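Local coordinates for acyl-CoA N-acyltransferases (NAT) superfamily protein (Arabidopsis thaliana, PDB 6TH0) that probably transfers the acetyl group of acetyl-CoA to the N-terminal methionine of transmembrane proteins and to protein lysines, this chain holding its GNAT acetyltransferase domain, at residues I29-E34 with Y96-G101; E118-S123 with R130-H135; P142-Y147 with D170-V175. One frame throughout, in Å; residues are numbered along the deposited sequence.

Contact 1. Residues I29-E34 with Y96-G101; sequences IRYESE and YILTLG. With ACO (acetyl coenzyme *a), chain C.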
# COMPACT_ATOMS: atom_id res chain seq x y z
N ILE A 29 -5.15 10.69 3.55
CA ILE A 29 -4.09 10.99 4.50
C ILE A 29 -3.05 11.88 3.83
O ILE A 29 -2.47 11.51 2.80
CB ILE A 29 -3.46 9.69 5.04
CG1 ILE A 29 -4.57 8.75 5.52
CG2 ILE A 29 -2.50 10.01 6.19
CD1 ILE A 29 -5.44 9.34 6.59
N ARG A 30 -2.79 13.05 4.41
CA ARG A 30 -1.81 13.97 3.86
C ARG A 30 -0.39 13.57 4.22
O ARG A 30 -0.11 13.20 5.37
CB ARG A 30 -2.08 15.40 4.32
CG ARG A 30 -3.42 15.96 3.87
CD ARG A 30 -3.44 16.18 2.36
NE ARG A 30 -4.71 16.74 1.91
CZ ARG A 30 -5.67 16.07 1.27
NH1 ARG A 30 -5.50 14.80 0.95
NH2 ARG A 30 -6.79 16.70 0.92
N TYR A 31 0.49 13.65 3.23
CA TYR A 31 1.91 13.37 3.38
C TYR A 31 2.74 14.57 2.97
O TYR A 31 2.37 15.35 2.08
CB TYR A 31 2.35 12.14 2.57
CG TYR A 31 1.88 10.83 3.16
CD1 TYR A 31 0.65 10.29 2.83
CD2 TYR A 31 2.68 10.15 4.07
CE1 TYR A 31 0.23 9.08 3.38
CE2 TYR A 31 2.27 8.95 4.62
CZ TYR A 31 1.05 8.42 4.27
OH TYR A 31 0.64 7.23 4.83
N GLU A 32 3.87 14.73 3.65
CA GLU A 32 4.78 15.82 3.39
C GLU A 32 5.55 15.55 2.11
O GLU A 32 5.65 14.42 1.63
CB GLU A 32 5.76 15.97 4.56
CG GLU A 32 6.55 14.69 4.80
CD GLU A 32 7.63 14.82 5.85
OE1 GLU A 32 7.81 15.92 6.41
OE2 GLU A 32 8.31 13.80 6.13
N SER A 33 6.13 16.62 1.55
CA SER A 33 6.84 16.48 0.28
C SER A 33 7.99 15.49 0.41
O SER A 33 8.29 14.74 -0.53
CB SER A 33 7.34 17.85 -0.17
OG SER A 33 8.14 18.44 0.84
N GLU A 34 8.65 15.46 1.57
CA GLU A 34 9.74 14.51 1.78
C GLU A 34 9.27 13.07 1.55
O GLU A 34 10.02 12.24 1.04
CB GLU A 34 10.32 14.65 3.18
CG GLU A 34 11.24 15.83 3.39
CD GLU A 34 12.47 15.77 2.51
OE1 GLU A 34 12.55 14.86 1.65
OE2 GLU A 34 13.38 16.61 2.68
N TYR A 96 4.55 -3.11 4.89
CA TYR A 96 3.44 -2.27 5.34
C TYR A 96 2.95 -1.41 4.18
O TYR A 96 3.67 -0.52 3.72
CB TYR A 96 3.89 -1.39 6.51
CG TYR A 96 2.80 -0.51 7.09
CD1 TYR A 96 1.81 -1.04 7.92
CD2 TYR A 96 2.77 0.86 6.83
CE1 TYR A 96 0.81 -0.24 8.46
CE2 TYR A 96 1.77 1.67 7.35
CZ TYR A 96 0.80 1.12 8.16
OH TYR A 96 -0.18 1.94 8.68
N ILE A 97 1.72 -1.64 3.73
CA ILE A 97 1.18 -0.78 2.68
C ILE A 97 0.82 0.56 3.28
O ILE A 97 0.10 0.64 4.28
CB ILE A 97 -0.04 -1.43 2.00
CG1 ILE A 97 0.39 -2.63 1.16
CG2 ILE A 97 -0.79 -0.36 1.15
CD1 ILE A 97 -0.76 -3.52 0.75
N LEU A 98 1.36 1.62 2.68
CA LEU A 98 1.16 3.00 3.11
C LEU A 98 -0.03 3.62 2.37
O LEU A 98 -0.99 4.08 2.98
CB LEU A 98 2.40 3.83 2.84
CG LEU A 98 3.67 3.42 3.61
CD1 LEU A 98 4.89 3.90 2.87
CD2 LEU A 98 3.62 4.10 4.96
N THR A 99 0.04 3.64 1.04
CA THR A 99 -1.01 4.27 0.26
C THR A 99 -1.38 3.39 -0.93
O THR A 99 -0.61 2.56 -1.39
CB THR A 99 -0.60 5.66 -0.24
OG1 THR A 99 0.40 5.53 -1.27
CG2 THR A 99 -0.07 6.53 0.89
N LEU A 100 -2.61 3.60 -1.41
CA LEU A 100 -3.14 2.85 -2.55
C LEU A 100 -4.22 3.73 -3.15
O LEU A 100 -5.01 4.29 -2.40
CB LEU A 100 -3.71 1.51 -2.11
CG LEU A 100 -4.60 0.76 -3.09
CD1 LEU A 100 -3.74 0.13 -4.18
CD2 LEU A 100 -5.41 -0.30 -2.36
N GLY A 101 -4.23 3.87 -4.47
CA GLY A 101 -5.26 4.67 -5.13
C GLY A 101 -5.33 4.37 -6.60
O GLY A 101 -4.32 4.02 -7.23
N1A ACO C . -16.35 -5.58 -13.71
C2A ACO C . -17.11 -5.02 -12.71
N3A ACO C . -16.82 -4.73 -11.43
C4A ACO C . -15.51 -5.07 -11.11
C5A ACO C . -14.59 -5.65 -12.04
C6A ACO C . -15.06 -5.89 -13.34
N6A ACO C . -14.23 -6.45 -14.28
N7A ACO C . -13.34 -5.88 -11.44
C8A ACO C . -13.51 -5.44 -10.18
N9A ACO C . -14.79 -4.95 -9.93
C1B ACO C . -15.31 -4.41 -8.67
C2B ACO C . -14.79 -5.17 -7.37
O2B ACO C . -15.53 -6.31 -7.17
C3B ACO C . -15.23 -3.99 -6.38
O3B ACO C . -16.57 -4.07 -6.34
P3B ACO C . -17.27 -3.54 -4.72
O7A ACO C . -17.01 -2.07 -4.91
O8A ACO C . -18.72 -4.00 -4.78
O9A ACO C . -16.32 -4.25 -3.78
C4B ACO C . -14.74 -2.72 -7.15
O4B ACO C . -14.90 -3.02 -8.57
C5B ACO C . -13.29 -2.35 -6.78
O5B ACO C . -12.42 -3.42 -6.95
P1A ACO C . -11.09 -2.90 -7.76
O1A ACO C . -11.48 -2.40 -9.10
O2A ACO C . -10.03 -3.95 -7.59
O3A ACO C . -10.42 -1.55 -6.98
P2A ACO C . -10.41 -0.20 -7.82
O4A ACO C . -9.35 -0.18 -8.86
O5A ACO C . -11.77 0.36 -8.13
O6A ACO C . -9.77 0.96 -6.69
CBP ACO C . -9.70 1.86 -4.46
CCP ACO C . -10.19 0.68 -5.40
CDP ACO C . -8.19 1.78 -4.40
CEP ACO C . -10.30 1.72 -3.06
CAP ACO C . -10.17 3.16 -5.16
OAP ACO C . -11.58 3.32 -5.03
C9P ACO C . -9.54 4.44 -4.62
O9P ACO C . -8.56 4.91 -5.16
N8P ACO C . -10.15 5.09 -3.57
C7P ACO C . -9.58 6.35 -2.99
C6P ACO C . -8.26 6.09 -2.33
C5P ACO C . -8.52 5.18 -1.19
O5P ACO C . -9.51 5.21 -0.48
N4P ACO C . -7.55 4.23 -0.94
C3P ACO C . -7.82 3.32 0.17
C2P ACO C . -6.54 2.89 0.79
S1P ACO C . -6.96 1.76 2.21
C ACO C . -7.07 3.04 3.46
O ACO C . -8.11 3.41 3.92
CH3 ACO C . -5.83 3.67 3.85
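Tyr31 reaches strand 93-102 at a classic beta bulge, where two residues, Leu98 and Thr99, are set against the single Thr68 of strand 63-73. The touch itself is small. CE1 of the Tyr31 ring lies 3.6 Å from CG2 of Thr99, and the methyl meets the ring obliquely. The Tyr31 and Thr99 side chains point at each other. Tyr31 has CG anti to its carbonyl carbon (chi1 -73°), which aims the ring from the loop before helix 33-41 at the strand. The phenol oxygen stops near the bulge: Tyr31 OH is 4.0 Å from Leu98 O, too long for a hydrogen bond. The Tyr31 ring also stacks with Phe35.

Thr99 splits its two branches between different tasks. CG2 meets the tyrosine, while OG1 sits between the backbone N and the carbonyl carbon (chi1 71°). There it hydrogen-bonds to Thr68 OG1 and His23 NE2, so this buried hydroxyl is satisfied away from Tyr31.

The next residue turns to the cofactor. N4P of acetyl-CoA gives a nearly straight hydrogen bond to Leu100 O, 2.9 Å long with an angle of 171° at the hydrogen. CDP of the cofactor lies 4.0 Å from Leu100 CD2. Gly101 CA comes within 3.3 Å of the pantetheine oxygen O9P. As in other GNAT enzymes, the strand beside the bulge pairs its backbone with the pantetheine arm.

The chemistry is divided along the strand. Tyr31 adds only apolar contact at the bulge. Of the two segments, it is Leu100 that bonds the cofactor, through its carbonyl; Val102 N and other backbone N-H groups add to this.

Contact 2. Residues E118-S123 with R130-H135; sequences EVVKYS and RGVYLH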
# COMPACT_ATOMS: atom_id res chain seq x y z
N GLU A 118 0.73 -7.17 -6.43
CA GLU A 118 2.16 -6.89 -6.60
C GLU A 118 2.87 -6.84 -5.26
O GLU A 118 3.99 -7.36 -5.12
CB GLU A 118 2.35 -5.57 -7.35
CG GLU A 118 1.85 -5.59 -8.79
CD GLU A 118 2.61 -6.58 -9.65
OE1 GLU A 118 3.78 -6.85 -9.33
OE2 GLU A 118 2.04 -7.09 -10.63
N VAL A 119 2.25 -6.23 -4.25
CA VAL A 119 2.88 -6.12 -2.94
C VAL A 119 3.01 -7.50 -2.29
O VAL A 119 4.05 -7.84 -1.72
CB VAL A 119 2.11 -5.15 -2.05
CG1 VAL A 119 2.77 -5.06 -0.68
CG2 VAL A 119 2.01 -3.75 -2.71
N VAL A 120 1.95 -8.31 -2.37
CA VAL A 120 2.00 -9.65 -1.78
C VAL A 120 3.02 -10.51 -2.50
O VAL A 120 3.81 -11.23 -1.87
CB VAL A 120 0.60 -10.29 -1.83
CG1 VAL A 120 0.65 -11.74 -1.33
CG2 VAL A 120 -0.40 -9.45 -1.06
N LYS A 121 3.04 -10.45 -3.83
CA LYS A 121 4.03 -11.20 -4.60
C LYS A 121 5.44 -10.74 -4.27
O LYS A 121 6.38 -11.55 -4.24
CB LYS A 121 3.72 -11.03 -6.09
CG LYS A 121 2.67 -12.02 -6.59
CD LYS A 121 2.15 -11.73 -8.00
CE LYS A 121 3.22 -11.40 -9.02
NZ LYS A 121 2.61 -10.58 -10.12
N TYR A 122 5.62 -9.45 -4.01
CA TYR A 122 6.92 -8.94 -3.60
C TYR A 122 7.32 -9.51 -2.24
O TYR A 122 8.43 -10.01 -2.06
CB TYR A 122 6.92 -7.41 -3.56
CG TYR A 122 8.25 -6.83 -3.10
CD1 TYR A 122 9.33 -6.76 -3.96
CD2 TYR A 122 8.42 -6.38 -1.79
CE1 TYR A 122 10.55 -6.25 -3.55
CE2 TYR A 122 9.65 -5.86 -1.37
CZ TYR A 122 10.70 -5.80 -2.26
OH TYR A 122 11.91 -5.29 -1.86
N SER A 123 6.41 -9.44 -1.26
CA SER A 123 6.72 -9.89 0.09
C SER A 123 7.04 -11.38 0.14
O SER A 123 7.82 -11.82 0.99
CB SER A 123 5.56 -9.58 1.04
OG SER A 123 4.50 -10.50 0.85
N ARG A 130 7.43 -11.95 6.44
CA ARG A 130 6.35 -12.73 7.02
C ARG A 130 4.99 -12.39 6.46
O ARG A 130 4.03 -13.14 6.72
CB ARG A 130 6.32 -12.55 8.54
CG ARG A 130 7.64 -12.94 9.23
CD ARG A 130 7.59 -12.72 10.73
NE ARG A 130 8.78 -13.19 11.42
CZ ARG A 130 8.95 -14.42 11.88
NH1 ARG A 130 7.99 -15.33 11.73
NH2 ARG A 130 10.07 -14.77 12.50
N GLY A 131 4.88 -11.33 5.69
CA GLY A 131 3.59 -10.98 5.13
C GLY A 131 3.45 -9.48 4.96
O GLY A 131 4.43 -8.75 4.94
N VAL A 132 2.19 -9.07 4.83
CA VAL A 132 1.80 -7.69 4.52
C VAL A 132 0.77 -7.24 5.54
O VAL A 132 -0.10 -8.03 5.93
CB VAL A 132 1.22 -7.60 3.09
CG1 VAL A 132 0.87 -6.14 2.71
CG2 VAL A 132 2.16 -8.25 2.07
N TYR A 133 0.87 -5.99 6.00
CA TYR A 133 -0.17 -5.41 6.84
C TYR A 133 -0.35 -3.94 6.48
O TYR A 133 0.42 -3.36 5.72
CB TYR A 133 0.11 -5.60 8.35
CG TYR A 133 1.18 -4.74 9.01
CD1 TYR A 133 2.54 -4.91 8.73
CD2 TYR A 133 0.83 -3.79 9.97
CE1 TYR A 133 3.51 -4.12 9.35
CE2 TYR A 133 1.79 -3.01 10.61
CZ TYR A 133 3.13 -3.18 10.30
OH TYR A 133 4.09 -2.39 10.95
N LEU A 134 -1.45 -3.38 6.97
CA LEU A 134 -1.81 -2.00 6.66
C LEU A 134 -2.97 -1.61 7.57
O LEU A 134 -3.54 -2.44 8.28
CB LEU A 134 -2.20 -1.86 5.19
CG LEU A 134 -3.51 -2.60 4.87
CD1 LEU A 134 -4.19 -1.88 3.74
CD2 LEU A 134 -3.30 -4.08 4.51
N HIS A 135 -3.32 -0.33 7.50
CA HIS A 135 -4.48 0.20 8.19
C HIS A 135 -5.41 0.81 7.16
O HIS A 135 -4.97 1.46 6.22
CB HIS A 135 -4.08 1.25 9.24
CG HIS A 135 -3.27 0.69 10.37
ND1 HIS A 135 -1.90 0.62 10.34
CD2 HIS A 135 -3.65 0.21 11.58
CE1 HIS A 135 -1.46 0.10 11.48
NE2 HIS A 135 -2.50 -0.16 12.24
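Helix 118-123 runs roughly antiparallel to strand 130-135, at 147° between their directions, and the axes approach to 7.9 Å. Val132 makes most of the strand's contact with the helix. Its two methyls go to different partners. With CG1 anti to the backbone N (chi1 -177°), that methyl meets Val119 CG1 at 4.0 Å. The other methyl, CG2, faces Val120 and Ser123: it lies 4.2 Å from Val120 CG2 and 3.5 Å from Ser123 OG.

Ser123 OG does not bond to the strand. It turns back along its own helix and donates to Val120 O over 2.9 Å, tilted 22° from the carbonyl plane. The hydroxyl is thus satisfied within the last turn, and the serine can sit against an apolar methyl. An alanine here would keep CB beside Val132 but is likely to leave Val120 O without this donor and open a small gap at CG2.

The backbones are close at Gly131, its CA 6.0 Å from that of Ser123. A side chain here would collide with the carbonyl oxygen of Arg130, so the backbone shape itself favours glycine.

Val119 and Ser123 also touch Val95 of strand 93-102, so the helix packs across two neighbouring parallel strands. This is the packing of a beta-alpha-beta crossover, formed here by strand 93-102, helix 111-123 and strand 129-137 in the GNAT fold.

Contact 3. Residues P142-Y147 with D170-V175; sequences PAIRLY and DSYLFV. With ACO (acetyl coenzyme *a), chain C.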
# COMPACT_ATOMS: atom_id res chain seq x y z
N PRO A 142 -15.49 0.25 0.63
CA PRO A 142 -14.86 -0.34 -0.56
C PRO A 142 -13.48 -0.89 -0.29
O PRO A 142 -13.13 -1.98 -0.78
CB PRO A 142 -14.84 0.83 -1.55
CG PRO A 142 -16.06 1.61 -1.17
CD PRO A 142 -16.15 1.53 0.33
N ALA A 143 -12.68 -0.18 0.51
CA ALA A 143 -11.35 -0.66 0.86
C ALA A 143 -11.42 -1.92 1.72
O ALA A 143 -10.68 -2.87 1.49
CB ALA A 143 -10.58 0.44 1.59
N ILE A 144 -12.31 -1.94 2.72
CA ILE A 144 -12.51 -3.15 3.52
C ILE A 144 -12.86 -4.34 2.64
O ILE A 144 -12.28 -5.42 2.77
CB ILE A 144 -13.59 -2.90 4.59
CG1 ILE A 144 -13.10 -1.83 5.59
CG2 ILE A 144 -14.01 -4.21 5.27
CD1 ILE A 144 -14.18 -1.37 6.56
N ARG A 145 -13.83 -4.18 1.72
CA ARG A 145 -14.20 -5.28 0.84
C ARG A 145 -13.03 -5.73 -0.03
O ARG A 145 -12.88 -6.93 -0.32
CB ARG A 145 -15.39 -4.89 -0.05
CG ARG A 145 -16.68 -4.62 0.72
CD ARG A 145 -17.92 -4.55 -0.19
NE ARG A 145 -17.80 -3.53 -1.24
CZ ARG A 145 -18.20 -2.26 -1.11
NH1 ARG A 145 -18.05 -1.41 -2.12
NH2 ARG A 145 -18.73 -1.84 0.03
N LEU A 146 -12.21 -4.78 -0.49
CA LEU A 146 -11.07 -5.09 -1.35
C LEU A 146 -10.04 -5.95 -0.62
O LEU A 146 -9.57 -6.97 -1.13
CB LEU A 146 -10.42 -3.79 -1.84
CG LEU A 146 -9.13 -3.87 -2.65
CD1 LEU A 146 -9.35 -4.65 -3.93
CD2 LEU A 146 -8.61 -2.45 -2.97
N TYR A 147 -9.66 -5.54 0.58
CA TYR A 147 -8.63 -6.31 1.27
C TYR A 147 -9.16 -7.67 1.71
O TYR A 147 -8.45 -8.68 1.61
CB TYR A 147 -8.07 -5.49 2.42
CG TYR A 147 -7.06 -4.45 1.93
CD1 TYR A 147 -5.79 -4.84 1.51
CD2 TYR A 147 -7.39 -3.11 1.85
CE1 TYR A 147 -4.88 -3.92 1.05
CE2 TYR A 147 -6.49 -2.18 1.38
CZ TYR A 147 -5.24 -2.59 0.98
OH TYR A 147 -4.32 -1.68 0.52
N ASP A 170 -11.17 6.37 13.13
CA ASP A 170 -10.62 5.07 13.51
C ASP A 170 -10.09 4.33 12.27
O ASP A 170 -10.44 4.65 11.13
CB ASP A 170 -11.69 4.21 14.19
CG ASP A 170 -12.20 4.82 15.48
OD1 ASP A 170 -11.61 5.81 15.97
OD2 ASP A 170 -13.22 4.31 16.01
N SER A 171 -9.24 3.34 12.51
CA SER A 171 -8.75 2.49 11.43
C SER A 171 -8.99 1.03 11.78
O SER A 171 -9.25 0.67 12.94
CB SER A 171 -7.26 2.72 11.16
OG SER A 171 -6.49 2.22 12.24
N TYR A 172 -8.97 0.19 10.76
CA TYR A 172 -8.88 -1.25 10.94
C TYR A 172 -7.49 -1.72 10.55
O TYR A 172 -6.97 -1.33 9.50
CB TYR A 172 -9.91 -2.02 10.09
CG TYR A 172 -11.32 -1.90 10.55
CD1 TYR A 172 -11.70 -2.28 11.82
CD2 TYR A 172 -12.31 -1.46 9.68
CE1 TYR A 172 -13.02 -2.21 12.24
CE2 TYR A 172 -13.64 -1.40 10.08
CZ TYR A 172 -13.98 -1.75 11.36
OH TYR A 172 -15.28 -1.67 11.76
N LEU A 173 -6.90 -2.57 11.39
CA LEU A 173 -5.66 -3.25 11.05
C LEU A 173 -5.97 -4.48 10.20
O LEU A 173 -6.82 -5.29 10.58
CB LEU A 173 -4.94 -3.69 12.32
CG LEU A 173 -3.80 -4.70 12.13
CD1 LEU A 173 -2.64 -4.04 11.40
CD2 LEU A 173 -3.35 -5.32 13.47
N PHE A 174 -5.33 -4.61 9.03
CA PHE A 174 -5.50 -5.77 8.16
C PHE A 174 -4.15 -6.45 7.98
O PHE A 174 -3.15 -5.77 7.82
CB PHE A 174 -6.05 -5.43 6.76
CG PHE A 174 -7.54 -5.34 6.68
CD1 PHE A 174 -8.29 -6.44 6.29
CD2 PHE A 174 -8.20 -4.14 6.94
CE1 PHE A 174 -9.69 -6.35 6.19
CE2 PHE A 174 -9.57 -4.04 6.84
CZ PHE A 174 -10.31 -5.14 6.46
N VAL A 175 -4.12 -7.79 8.03
CA VAL A 175 -2.86 -8.52 7.90
C VAL A 175 -3.04 -9.67 6.92
O VAL A 175 -4.13 -10.25 6.81
CB VAL A 175 -2.34 -9.06 9.26
CG1 VAL A 175 -2.18 -7.93 10.25
CG2 VAL A 175 -3.26 -10.14 9.80
N1A ACO C . -16.35 -5.58 -13.71
C2A ACO C . -17.11 -5.02 -12.71
N3A ACO C . -16.82 -4.73 -11.43
C4A ACO C . -15.51 -5.07 -11.11
C5A ACO C . -14.59 -5.65 -12.04
C6A ACO C . -15.06 -5.89 -13.34
N6A ACO C . -14.23 -6.45 -14.28
N7A ACO C . -13.34 -5.88 -11.44
C8A ACO C . -13.51 -5.44 -10.18
N9A ACO C . -14.79 -4.95 -9.93
C1B ACO C . -15.31 -4.41 -8.67
C2B ACO C . -14.79 -5.17 -7.37
O2B ACO C . -15.53 -6.31 -7.17
C3B ACO C . -15.23 -3.99 -6.38
O3B ACO C . -16.57 -4.07 -6.34
P3B ACO C . -17.27 -3.54 -4.72
O7A ACO C . -17.01 -2.07 -4.91
O8A ACO C . -18.72 -4.00 -4.78
O9A ACO C . -16.32 -4.25 -3.78
C4B ACO C . -14.74 -2.72 -7.15
O4B ACO C . -14.90 -3.02 -8.57
C5B ACO C . -13.29 -2.35 -6.78
O5B ACO C . -12.42 -3.42 -6.95
P1A ACO C . -11.09 -2.90 -7.76
O1A ACO C . -11.48 -2.40 -9.10
O2A ACO C . -10.03 -3.95 -7.59
O3A ACO C . -10.42 -1.55 -6.98
P2A ACO C . -10.41 -0.20 -7.82
O4A ACO C . -9.35 -0.18 -8.86
O5A ACO C . -11.77 0.36 -8.13
O6A ACO C . -9.77 0.96 -6.69
CBP ACO C . -9.70 1.86 -4.46
CCP ACO C . -10.19 0.68 -5.40
CDP ACO C . -8.19 1.78 -4.40
CEP ACO C . -10.30 1.72 -3.06
CAP ACO C . -10.17 3.16 -5.16
OAP ACO C . -11.58 3.32 -5.03
C9P ACO C . -9.54 4.44 -4.62
O9P ACO C . -8.56 4.91 -5.16
N8P ACO C . -10.15 5.09 -3.57
C7P ACO C . -9.58 6.35 -2.99
C6P ACO C . -8.26 6.09 -2.33
C5P ACO C . -8.52 5.18 -1.19
O5P ACO C . -9.51 5.21 -0.48
N4P ACO C . -7.55 4.23 -0.94
C3P ACO C . -7.82 3.32 0.17
C2P ACO C . -6.54 2.89 0.79
S1P ACO C . -6.96 1.76 2.21
C ACO C . -7.07 3.04 3.46
O ACO C . -8.11 3.41 3.92
CH3 ACO C . -5.83 3.67 3.85
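Helix 141-149 borders the acetyl-CoA pocket on one side and packs on strand 167-177 on another. Ile144 and Tyr147 carry the packing. CD1 of Ile144 comes in at the edge of the Tyr172 ring, near its plane, 3.6 Å from CE2. The branch CG2, anti to the backbone N, meets the edge of the Phe174 ring instead, 4.0 Å from CZ. One isoleucine therefore fits against two aromatic edges.

Tyr147 uses its CB. This methylene sits over one face of Phe174 in a CH-pi contact, 4.2 Å from the ring centroid and 20° off the normal. The phenol ring leads away from the strand, since CG is anti to the carbonyl carbon (chi1 -79°). Its edge lies near the thioester sulfur, with CE2 4.1 Å from S1P of the cofactor. Phe152 meets the same tyrosine edge-to-face.

Arg145 points away from the strand and holds the 3'-phosphate. NE donates to O9A at 3.0 Å, with an angle of 172°, and NH1 donates to O7A at 3.0 Å. The phosphorus lies at the guanidinium edge, in its plane. This two-point grip should fix the rotation of the group and probably offsets phosphate charge. Pro142 CA lies over the rim of one guanidinium face. Ala143 CB near S1P and Leu146 CD1 near O2A also line the pocket.

A helix with one side on the central sheet and another on the cofactor is characteristic of the acetyl-CoA site of the GNAT fold.

All three contacts reach one mixed sheet. Contact 2 is the buried one; contacts 1 and 3 are partly buried. Strands 93-102 and 129-137, used by contacts 1 and 2, are neighbours, joined by a probable backbone hydrogen bond between Ile97 N and Tyr133 O. Strands 129-137 and 167-177 likewise link contacts 2 and 3, through a probable one between Phe174 N and Leu134 O. Leu100 CD2 packs on Tyr147 OH, so contacts 1 and 3 meet beside the cofactor, which both touch. Their polar chemistry differs: contact 1 offers a backbone carbonyl to the pantetheine, contact 3 an arginine to the phosphate. Contact 2 is mainly aliphatic packing, with one serine bonded back to its own helix, while contact 3 relies on aromatic rings.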